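Local structure of putative aminopeptidase (Leishmania major, 5NTH) at the interface of chains A and B and the interface of chains A and C. The protein is an M17 leucyl aminopeptidase, a metal-dependent hydrolase that removes N-terminal residues from peptides and is bound here by actinonin. Sequence-based numbering; all coordinates share one arbitrary frame. Chains: chain A/B/C, Putative aminopeptidase.

Contact 1: the interface of chains A and B. Residues chain A 302, 315-319; chain B 307, 369-371.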
# COMPACT_ATOMS: atom_id res chain seq x y z
N TYR A 302 12.29 -23.11 5.43
CA TYR A 302 11.21 -22.22 5.13
C TYR A 302 11.50 -20.84 5.66
O TYR A 302 11.94 -20.70 6.81
CB TYR A 302 9.93 -22.76 5.72
CG TYR A 302 8.74 -22.07 5.18
CD1 TYR A 302 8.42 -22.16 3.84
CD2 TYR A 302 7.94 -21.30 6.00
CE1 TYR A 302 7.30 -21.51 3.32
CE2 TYR A 302 6.83 -20.66 5.50
CZ TYR A 302 6.52 -20.75 4.16
OH TYR A 302 5.40 -20.12 3.68
N MET A 315 5.78 -14.83 0.17
CA MET A 315 6.05 -15.97 1.05
C MET A 315 5.88 -17.35 0.39
O MET A 315 6.56 -18.30 0.79
CB MET A 315 5.15 -15.85 2.24
CG MET A 315 5.53 -16.72 3.39
SD MET A 315 4.60 -16.24 4.85
CE MET A 315 4.69 -17.83 5.65
N THR A 316 5.04 -17.51 -0.61
CA THR A 316 4.98 -18.79 -1.28
C THR A 316 6.28 -19.02 -2.04
O THR A 316 6.90 -18.09 -2.47
CB THR A 316 3.80 -18.91 -2.25
OG1 THR A 316 3.46 -17.63 -2.74
CG2 THR A 316 2.63 -19.47 -1.57
N ASN A 317 6.68 -20.28 -2.16
CA ASN A 317 7.92 -20.65 -2.81
C ASN A 317 9.13 -20.54 -1.90
O ASN A 317 10.21 -20.74 -2.33
CB ASN A 317 8.08 -19.85 -4.08
CG ASN A 317 8.68 -20.64 -5.22
OD1 ASN A 317 8.40 -21.80 -5.41
ND2 ASN A 317 9.50 -19.99 -5.99
N MET A 318 8.94 -20.26 -0.63
CA MET A 318 10.03 -20.19 0.31
C MET A 318 10.38 -21.54 0.91
O MET A 318 11.18 -21.65 1.77
CB MET A 318 9.71 -19.19 1.39
CG MET A 318 9.59 -17.78 0.88
SD MET A 318 11.11 -17.05 0.34
CE MET A 318 11.05 -17.26 -1.39
N LYS A 319 9.66 -22.53 0.43
CA LYS A 319 10.03 -23.88 0.17
C LYS A 319 11.43 -23.98 -0.38
O LYS A 319 12.18 -24.80 -0.01
CB LYS A 319 9.10 -24.32 -0.93
CG LYS A 319 8.67 -25.75 -1.00
CD LYS A 319 8.28 -25.99 -2.43
CE LYS A 319 6.90 -26.58 -2.58
NZ LYS A 319 6.59 -26.94 -3.99
N LEU B 307 -0.15 -17.42 8.75
CA LEU B 307 1.08 -16.69 8.35
C LEU B 307 0.80 -15.64 7.27
O LEU B 307 1.59 -14.72 7.07
CB LEU B 307 2.12 -17.68 7.83
CG LEU B 307 2.76 -18.58 8.89
CD1 LEU B 307 3.16 -19.91 8.29
CD2 LEU B 307 3.94 -17.89 9.56
N ARG B 369 1.90 -23.64 6.40
CA ARG B 369 2.64 -22.60 5.71
C ARG B 369 2.08 -22.37 4.31
O ARG B 369 1.31 -23.17 3.80
CB ARG B 369 4.11 -23.02 5.65
CG ARG B 369 4.75 -23.45 6.99
CD ARG B 369 6.11 -24.11 6.77
NE ARG B 369 6.85 -24.48 7.99
CZ ARG B 369 6.72 -25.64 8.67
NH1 ARG B 369 5.85 -26.58 8.27
NH2 ARG B 369 7.45 -25.86 9.77
N ASN B 370 2.41 -21.23 3.70
CA ASN B 370 2.05 -21.05 2.31
C ASN B 370 3.11 -21.84 1.58
O ASN B 370 4.26 -21.40 1.55
CB ASN B 370 2.06 -19.58 1.90
CG ASN B 370 1.13 -18.74 2.74
OD1 ASN B 370 -0.07 -18.77 2.57
ND2 ASN B 370 1.69 -18.02 3.69
N ASP B 371 2.74 -23.04 1.10
CA ASP B 371 3.59 -24.05 0.42
C ASP B 371 3.45 -25.49 0.96
O ASP B 371 3.75 -26.44 0.23
CB ASP B 371 5.09 -23.69 0.37
CG ASP B 371 5.43 -22.72 -0.76
OD1 ASP B 371 4.54 -22.46 -1.60
OD2 ASP B 371 6.57 -22.23 -0.78

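Contact 2: the interface of chains A and C. Residues chain A 70, 74, 84-87; chain C 85-87.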
# COMPACT_ATOMS: atom_id res chain seq x y z
N ALA A 70 7.91 -38.98 -43.11
CA ALA A 70 7.18 -37.98 -42.31
C ALA A 70 8.17 -37.18 -41.47
O ALA A 70 8.01 -35.96 -41.28
CB ALA A 70 6.15 -38.64 -41.42
N ALA A 74 9.10 -33.20 -41.48
CA ALA A 74 9.19 -32.36 -40.31
C ALA A 74 10.48 -31.51 -40.34
O ALA A 74 10.47 -30.35 -39.93
CB ALA A 74 9.13 -33.22 -39.05
N VAL A 84 8.10 -28.96 -34.69
CA VAL A 84 7.23 -29.71 -35.55
C VAL A 84 7.09 -31.10 -34.96
O VAL A 84 8.06 -31.72 -34.53
CB VAL A 84 7.78 -29.73 -36.96
CG1 VAL A 84 6.98 -30.67 -37.82
CG2 VAL A 84 7.73 -28.33 -37.55
N LYS A 85 5.86 -31.57 -34.94
CA LYS A 85 5.50 -32.80 -34.28
C LYS A 85 4.63 -33.66 -35.18
O LYS A 85 3.81 -33.14 -35.93
CB LYS A 85 4.74 -32.44 -33.03
CG LYS A 85 4.43 -33.60 -32.09
CD LYS A 85 3.51 -33.14 -30.94
CE LYS A 85 3.86 -31.75 -30.39
NZ LYS A 85 2.98 -31.45 -29.26
N THR A 86 4.80 -34.97 -35.09
CA THR A 86 4.09 -35.89 -35.95
C THR A 86 4.14 -37.29 -35.40
O THR A 86 4.99 -37.62 -34.55
CB THR A 86 4.69 -35.87 -37.36
OG1 THR A 86 3.81 -36.54 -38.26
CG2 THR A 86 6.03 -36.55 -37.41
N LEU A 87 3.25 -38.13 -35.92
CA LEU A 87 3.34 -39.57 -35.71
C LEU A 87 4.02 -40.13 -36.93
O LEU A 87 3.95 -39.54 -38.01
CB LEU A 87 1.98 -40.21 -35.58
CG LEU A 87 1.11 -39.53 -34.53
CD1 LEU A 87 -0.35 -39.95 -34.69
CD2 LEU A 87 1.65 -39.87 -33.15
N LYS C 85 -1.74 -34.27 -32.78
CA LYS C 85 -1.35 -33.55 -33.97
C LYS C 85 -0.37 -34.37 -34.79
O LYS C 85 0.46 -35.08 -34.24
CB LYS C 85 -0.69 -32.27 -33.53
CG LYS C 85 -0.37 -31.28 -34.64
CD LYS C 85 0.44 -30.09 -34.10
CE LYS C 85 -0.02 -29.61 -32.72
NZ LYS C 85 0.77 -28.43 -32.33
N THR C 86 -0.47 -34.25 -36.11
CA THR C 86 0.35 -35.03 -37.00
C THR C 86 0.35 -34.46 -38.40
O THR C 86 -0.53 -33.65 -38.75
CB THR C 86 -0.16 -36.49 -37.06
OG1 THR C 86 0.82 -37.31 -37.70
CG2 THR C 86 -1.46 -36.59 -37.82
N LEU C 87 1.33 -34.89 -39.19
CA LEU C 87 1.30 -34.65 -40.63
C LEU C 87 0.74 -35.89 -41.26
O LEU C 87 0.84 -36.98 -40.69
CB LEU C 87 2.70 -34.41 -41.17
CG LEU C 87 3.45 -33.34 -40.41
CD1 LEU C 87 4.94 -33.39 -40.74
CD2 LEU C 87 2.85 -31.98 -40.75

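Contact 3: the interface of chains A and C. Residues chain A 69-70, 73-74, 77; chain C 87, 96-97.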
# COMPACT_ATOMS: atom_id res chain seq x y z
N PRO A 69 9.91 -40.87 -44.09
CA PRO A 69 9.49 -39.69 -44.87
C PRO A 69 8.76 -38.60 -44.06
O PRO A 69 9.00 -37.42 -44.32
CB PRO A 69 8.57 -40.29 -45.93
CG PRO A 69 9.06 -41.68 -46.08
CD PRO A 69 9.36 -42.10 -44.68
N ALA A 70 7.91 -38.98 -43.11
CA ALA A 70 7.18 -37.98 -42.31
C ALA A 70 8.17 -37.18 -41.47
O ALA A 70 8.01 -35.96 -41.28
CB ALA A 70 6.15 -38.64 -41.42
N GLU A 73 9.97 -34.76 -43.58
CA GLU A 73 9.11 -33.63 -43.85
C GLU A 73 9.10 -32.65 -42.68
O GLU A 73 9.09 -31.42 -42.87
CB GLU A 73 7.69 -34.11 -44.13
CG GLU A 73 6.72 -33.00 -44.46
CD GLU A 73 7.06 -32.20 -45.71
OE1 GLU A 73 7.81 -32.69 -46.63
OE2 GLU A 73 6.53 -31.04 -45.78
N ALA A 74 9.10 -33.20 -41.48
CA ALA A 74 9.19 -32.36 -40.31
C ALA A 74 10.48 -31.51 -40.34
O ALA A 74 10.47 -30.35 -39.93
CB ALA A 74 9.13 -33.22 -39.05
N ARG A 77 10.26 -28.44 -42.40
CA ARG A 77 9.31 -27.43 -41.90
C ARG A 77 9.73 -26.70 -40.66
O ARG A 77 9.27 -25.59 -40.41
CB ARG A 77 7.98 -28.09 -41.58
CG ARG A 77 7.21 -28.50 -42.81
CD ARG A 77 5.84 -28.98 -42.43
NE ARG A 77 5.15 -29.41 -43.63
CZ ARG A 77 3.84 -29.52 -43.76
NH1 ARG A 77 3.03 -29.25 -42.74
NH2 ARG A 77 3.34 -29.89 -44.93
N LEU C 87 1.33 -34.89 -39.19
CA LEU C 87 1.30 -34.65 -40.63
C LEU C 87 0.74 -35.89 -41.26
O LEU C 87 0.84 -36.98 -40.69
CB LEU C 87 2.70 -34.41 -41.17
CG LEU C 87 3.45 -33.34 -40.41
CD1 LEU C 87 4.94 -33.39 -40.74
CD2 LEU C 87 2.85 -31.98 -40.75
N TYR C 96 2.22 -33.13 -47.86
CA TYR C 96 1.76 -33.39 -46.49
C TYR C 96 0.79 -32.29 -46.01
O TYR C 96 0.84 -31.15 -46.47
CB TYR C 96 2.96 -33.52 -45.56
CG TYR C 96 3.64 -34.88 -45.63
CD1 TYR C 96 4.52 -35.19 -46.67
CD2 TYR C 96 3.41 -35.84 -44.64
CE1 TYR C 96 5.16 -36.43 -46.72
CE2 TYR C 96 4.05 -37.08 -44.69
CZ TYR C 96 4.93 -37.37 -45.72
OH TYR C 96 5.55 -38.61 -45.75
N THR C 97 -0.12 -32.69 -45.13
CA THR C 97 -1.17 -31.82 -44.62
C THR C 97 -1.06 -31.86 -43.10
O THR C 97 -0.75 -32.92 -42.54
CB THR C 97 -2.56 -32.34 -45.06
OG1 THR C 97 -2.66 -32.29 -46.49
CG2 THR C 97 -3.73 -31.54 -44.48

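Contact 1: the interface of chains A and B
The phenol ring of A:Tyr302 carries the extended side chain of B:Arg369 on one face: the methylene CD of the arginine sits 3.4 Å from CD2 of the ring, displaced toward its rim in a CH-pi contact. The two side chains run antiparallel, and the guanidinium is turned 80° from the ring, presenting its edge to CD2. Ring CE2 and CZ meet CB of B:Arg369, so the aliphatic part of the arginine, not its charge, does most of the covering. With CG anti to its backbone N (chi1 -166°), A:Tyr302 reaches across to chain B, where its hydroxyl OH donates a hydrogen bond of 2.7 Å to the backbone O of B:Asn370, the donor lying 31° out of the carbonyl plane. The thioether of A:Met315 passes at about a right angle to B:Leu307, its methyl CE touching CB at 3.4 Å. SD of A:Met315 lies 3.6 Å from the amide ND2 of B:Asn370. Methyl CG2 of A:Thr316 packs on CB of B:Asn370. Beyond it, the carboxylate of B:Asp371 points at the turn entering 3-10 helix 318-322; its OD2 is too close to N of A:Asn317 to be trusted, and its bond from N of A:Lys319, 3.3 Å, is weak. The chain B loop packs against strand 302-303, the end of helix 312-315 and this turn, close in sequence to metal ligands A:Asp303 and A:Asp321, and may steady the active-site surroundings within the hexamer.

Contact 2: the interface of chains A and C
A:Thr86 and C:Thr86 meet across the two-fold axis where the two copies of strand 83-88 touch, their CA atoms 4.0 Å apart. From CB of A:Thr86, which lies 4.1 Å from OG1 of C:Thr86, the hydroxyl OG1 stands anti to the backbone N (chi1 -167°), turned toward chain C. There OG1 accepts a nearly straight hydrogen bond from the backbone N of C:Leu87 at 3.1 Å, 171° at the hydrogen. The same oxygen is 3.1 Å from OG1 of C:Thr86, a hydroxyl pair whose donor is not settled, and 3.0 Å from O of A:Leu87, to which it can donate. With one hydrogen it cannot serve both, so the OG1–OG1 bond needs one threonine to turn its hydrogen across the axis. The N-H of C:Leu87 probably limits the rotation. C:Leu87 passes OG1 of A:Thr86 with its CB and CG, then carries methyl CD1 to 4.0 Å from the backbone O of A:Ala70. Flanking the axis, the ammonium NZ atoms of A:Lys85 and C:Lys85 come within 4.8 Å, which may cost some stability unless other groups or solvent offset it. The paired threonines join the N-terminal regions of two subunits where their strands cross, helping hold the hexamer together.

Contact 3: the interface of chains A and C
Helix 69-77 of chain A belongs to the two-fold A–C interface between N-terminal regions, where it helps hold two subunits together by receiving the aromatic ring of C:Tyr96, from the loop just before strand 97-103. A:Glu73 lies over one face of this ring, its CB 4.2 Å above the plane and over the centre, and CG 3.8 Å from the ring CG. The bend of the glutamate at chi2 (61°) brings its carboxylate alongside ring CD1, its plane 5° from that of the ring, while the side chains run in opposite directions. Farther along the ring, CE2 packs against CA of A:Ala70, and the phenol OH ends 3.5 Å from CB of A:Pro69 at the start of the helix. One turn beyond A:Glu73, the extended A:Arg77 forms a salt bridge from NE to OE2 of the glutamate at 3.0 Å, using the anti lone pair of that oxygen. This intrachain link may hold both groups in place for chain C. The guanidinium in turn leans on C:Leu87, whose methyl CD2 is 3.4 Å from NH1. At the edge of the guanidinium and in its plane, NH2 gives a weak hydrogen bond to the backbone O of C:Tyr96, 3.2 Å long and bent to 137° at the hydrogen.

Contacts 2 and 3 are neighbouring patches of one A–C interface, their C-alpha centres about 6 Å apart, and share A:Ala70, A:Ala74 and C:Leu87; C:Leu87, on strand 83-88 of chain C, bridges them by reaching helix 69-77 of chain A. Because this interface is two-fold symmetric, contact 3 recurs with the chains exchanged on the other side of the axis at contact 2. Contact 1 belongs to a different interface, A–B, which is not an exact two-fold, and lies about 42 Å from contact 2 and 47 Å from contact 3, centre to centre. Each subunit thus builds the six-subunit assembly through separate surfaces, one on the catalytic domain, near the metal site, and one on the N-terminal part.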